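Local coordinates for Serine/threonine-protein kinase-like protein ACR4 (PDB 7A0J) that acts as a plant receptor kinase that controls formative cell division in root meristems in response to the CLE40 peptide, seen here as its extracellular propeller domain, at residues E231-V236 with G245-D250. Residues are numbered along the deposited sequence; the frame is centred on the assembly and turned at random.
Sequences EPLLAV and GIKRYD
Arg248 packs against both Leu234 and Pro232, crossing each side chain at about a right angle: its CA and CG meet Leu234 and its guanidinium meets Pro232. Its CG stands anti to the backbone N (chi1 -174°) and meets Leu234 CD2 at 3.7 Å, while Leu234 CG sits 3.6 Å from Arg248 CA. The chain then bends at chi3 (69°), and Pro232 CB covers the centre of one guanidinium face, 3.6 Å above its plane; NH1 is hydrogen-bonded to Leu198 O. An alanine in place of Leu234 would probably open a gap against Arg248 CA and CG, leaving the aliphatic part of the arginine freer to turn. Backbone bonds fix the register: Arg248 N donates to Pro232 O (3.0 Å), and Leu234 N to Ile246 O (2.8 Å). Pro232 O also accepts from a water that takes the N-H of Tyr249. The extended Lys247 chain reaches Glu231, but its NZ is 3.8 Å from OE1, a long salt bridge. The contact pairs strands 233-238 and 242-247, an antiparallel hairpin in the sixth repeat of the propeller; strand 253-257 continues the sheet beyond 242-247, and Val236 packs on strands 190-195 and 202-206, with Leu233 touching Val202 and Trp256.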
ATOM      1  N   GLU A 231       2.412  -3.132 -22.090  1.00 60.53           N
ATOM      2  CA  GLU A 231       1.519  -1.958 -22.291  1.00 60.07           C
ATOM      3  C   GLU A 231       1.765  -0.935 -21.185  1.00 57.25           C
ATOM      4  O   GLU A 231       2.102  -1.308 -20.062  1.00 54.78           O
ATOM      5  CB  GLU A 231       0.048  -2.384 -22.294  1.00 59.83           C
ATOM      6  CG  GLU A 231      -0.332  -3.300 -23.446  1.00 62.66           C
ATOM      7  CD  GLU A 231      -0.046  -4.780 -23.241  1.00 62.87           C
ATOM      8  OE1 GLU A 231      -0.011  -5.226 -22.078  1.00 60.77           O
ATOM      9  OE2 GLU A 231       0.144  -5.485 -24.251  1.00 66.05           O
ATOM     10  N   PRO A 232       1.605   0.381 -21.460  1.00 57.36           N
ATOM     11  CA  PRO A 232       1.663   1.400 -20.410  1.00 55.35           C
ATOM     12  C   PRO A 232       0.617   1.142 -19.314  1.00 52.38           C
ATOM     13  O   PRO A 232      -0.512   0.835 -19.654  1.00 52.22           O
ATOM     14  CB  PRO A 232       1.352   2.716 -21.143  1.00 57.58           C
ATOM     15  CG  PRO A 232       1.672   2.431 -22.597  1.00 60.72           C
ATOM     16  CD  PRO A 232       1.361   0.962 -22.790  1.00 60.34           C
ATOM     17  N   LEU A 233       1.017   1.256 -18.043  1.00 50.12           N
ATOM     18  CA  LEU A 233       0.131   1.071 -16.860  1.00 47.91           C
ATOM     19  C   LEU A 233      -0.074   2.416 -16.153  1.00 47.53           C
ATOM     20  O   LEU A 233       0.887   3.209 -16.106  1.00 48.23           O
ATOM     21  CB  LEU A 233       0.756   0.049 -15.904  1.00 46.26           C
ATOM     22  CG  LEU A 233       0.953  -1.365 -16.453  1.00 46.77           C
ATOM     23  CD1 LEU A 233       1.242  -2.338 -15.320  1.00 45.38           C
ATOM     24  CD2 LEU A 233      -0.256  -1.833 -17.249  1.00 47.59           C
ATOM     25  N   LEU A 234      -1.283   2.650 -15.628  1.00 47.00           N
ATOM     26  CA  LEU A 234      -1.641   3.833 -14.795  1.00 46.82           C
ATOM     27  C   LEU A 234      -1.337   3.534 -13.323  1.00 44.54           C
ATOM     28  O   LEU A 234      -0.870   4.450 -12.622  1.00 44.91           O
ATOM     29  CB  LEU A 234      -3.126   4.161 -14.976  1.00 47.92           C
ATOM     30  CG  LEU A 234      -3.494   4.885 -16.270  1.00 50.75           C
ATOM     31  CD1 LEU A 234      -5.001   4.863 -16.485  1.00 51.64           C
ATOM     32  CD2 LEU A 234      -2.976   6.316 -16.269  1.00 52.34           C
ATOM     33  N   ALA A 235      -1.616   2.305 -12.877  1.00 42.73           N
ATOM     34  CA  ALA A 235      -1.443   1.847 -11.478  1.00 40.65           C
ATOM     35  C   ALA A 235      -0.897   0.417 -11.457  1.00 39.69           C
ATOM     36  O   ALA A 235      -1.112  -0.325 -12.435  1.00 40.19           O
ATOM     37  CB  ALA A 235      -2.757   1.938 -10.743  1.00 40.22           C
ATOM     38  N   VAL A 236      -0.212   0.057 -10.369  1.00 38.45           N
ATOM     39  CA  VAL A 236       0.286  -1.322 -10.095  1.00 37.91           C
ATOM     40  C   VAL A 236       0.100  -1.612  -8.601  1.00 36.62           C
ATOM     41  O   VAL A 236       0.231  -0.674  -7.789  1.00 36.14           O
ATOM     42  CB  VAL A 236       1.752  -1.490 -10.546  1.00 38.69           C
ATOM     43  CG1 VAL A 236       2.681  -0.491  -9.872  1.00 38.58           C
ATOM     44  CG2 VAL A 236       2.250  -2.914 -10.339  1.00 39.03           C
ATOM     45  N   GLY A 245      -2.149  -4.687 -12.410  1.00 40.31           N
ATOM     46  CA  GLY A 245      -2.071  -3.294 -12.883  1.00 40.15           C
ATOM     47  C   GLY A 245      -3.283  -2.914 -13.708  1.00 40.98           C
ATOM     48  O   GLY A 245      -4.009  -3.823 -14.159  1.00 41.65           O
ATOM     49  N   ILE A 246      -3.500  -1.609 -13.875  1.00 41.29           N
ATOM     50  CA  ILE A 246      -4.533  -1.022 -14.775  1.00 42.70           C
ATOM     51  C   ILE A 246      -3.813  -0.501 -16.025  1.00 44.16           C
ATOM     52  O   ILE A 246      -2.922   0.352 -15.867  1.00 43.79           O
ATOM     53  CB  ILE A 246      -5.324   0.082 -14.042  1.00 42.49           C
ATOM     54  CG1 ILE A 246      -6.064  -0.481 -12.824  1.00 41.58           C
ATOM     55  CG2 ILE A 246      -6.266   0.805 -14.993  1.00 44.17           C
ATOM     56  CD1 ILE A 246      -6.727   0.567 -11.956  1.00 41.67           C
ATOM     57  N   LYS A 247      -4.171  -1.019 -17.206  1.00 46.13           N
ATOM     58  CA  LYS A 247      -3.636  -0.565 -18.519  1.00 48.53           C
ATOM     59  C   LYS A 247      -4.171   0.843 -18.803  1.00 49.73           C
ATOM     60  O   LYS A 247      -5.366   1.071 -18.567  1.00 49.69           O
ATOM     61  CB  LYS A 247      -4.043  -1.530 -19.637  1.00 50.45           C
ATOM     62  CG  LYS A 247      -3.477  -2.938 -19.526  1.00 50.34           C
ATOM     63  CD  LYS A 247      -3.896  -3.833 -20.674  1.00 52.84           C
ATOM     64  CE  LYS A 247      -3.360  -5.243 -20.563  1.00 53.22           C
ATOM     65  NZ  LYS A 247      -3.699  -6.048 -21.761  1.00 56.13           N
ATOM     66  N   ARG A 248      -3.318   1.743 -19.296  1.00 51.37           N
ATOM     67  CA  ARG A 248      -3.645   3.184 -19.477  1.00 53.27           C
ATOM     68  C   ARG A 248      -4.720   3.365 -20.553  1.00 55.63           C
ATOM     69  O   ARG A 248      -5.564   4.270 -20.387  1.00 56.49           O
ATOM     70  CB  ARG A 248      -2.393   3.986 -19.845  1.00 54.96           C
ATOM     71  CG  ARG A 248      -2.626   5.489 -19.906  1.00 56.98           C
ATOM     72  CD  ARG A 248      -1.325   6.264 -19.884  1.00 58.12           C
ATOM     73  NE  ARG A 248      -0.568   6.079 -21.115  1.00 60.67           N
ATOM     74  CZ  ARG A 248       0.730   6.333 -21.258  1.00 61.81           C
ATOM     75  NH1 ARG A 248       1.444   6.779 -20.237  1.00 60.52           N
ATOM     76  NH2 ARG A 248       1.314   6.129 -22.427  1.00 64.36           N
ATOM     77  N   TYR A 249      -4.694   2.545 -21.609  1.00 56.93           N
ATOM     78  CA  TYR A 249      -5.534   2.731 -22.821  1.00 59.75           C
ATOM     79  C   TYR A 249      -7.003   2.417 -22.507  1.00 59.13           C
ATOM     80  O   TYR A 249      -7.858   3.271 -22.816  1.00 60.89           O
ATOM     81  CB  TYR A 249      -5.018   1.890 -23.992  1.00 61.73           C
ATOM     82  CG  TYR A 249      -5.397   2.451 -25.339  1.00 65.56           C
ATOM     83  CD1 TYR A 249      -4.701   3.517 -25.883  1.00 67.71           C
ATOM     84  CD2 TYR A 249      -6.469   1.942 -26.057  1.00 67.33           C
ATOM     85  CE1 TYR A 249      -5.044   4.054 -27.113  1.00 71.54           C
ATOM     86  CE2 TYR A 249      -6.826   2.467 -27.288  1.00 70.94           C
ATOM     87  CZ  TYR A 249      -6.111   3.527 -27.819  1.00 73.18           C
ATOM     88  OH  TYR A 249      -6.447   4.058 -29.030  1.00 77.19           O
ATOM     89  N   ASP A 250      -7.288   1.243 -21.926  1.00 56.82           N
ATOM     90  CA  ASP A 250      -8.672   0.720 -21.751  1.00 56.71           C
ATOM     91  C   ASP A 250      -9.032   0.562 -20.263  1.00 53.91           C
ATOM     92  O   ASP A 250     -10.145   0.075 -19.988  1.00 53.81           O
ATOM     93  CB  ASP A 250      -8.865  -0.590 -22.525  1.00 57.75           C
ATOM     94  CG  ASP A 250      -7.966  -1.735 -22.088  1.00 56.12           C
ATOM     95  OD1 ASP A 250      -7.099  -1.511 -21.219  1.00 54.21           O
ATOM     96  OD2 ASP A 250      -8.139  -2.847 -22.623  1.00 57.15           O
TER
HETATM   97  O   HOH W   1      -2.242   0.796 -21.864  1.00 49.85           O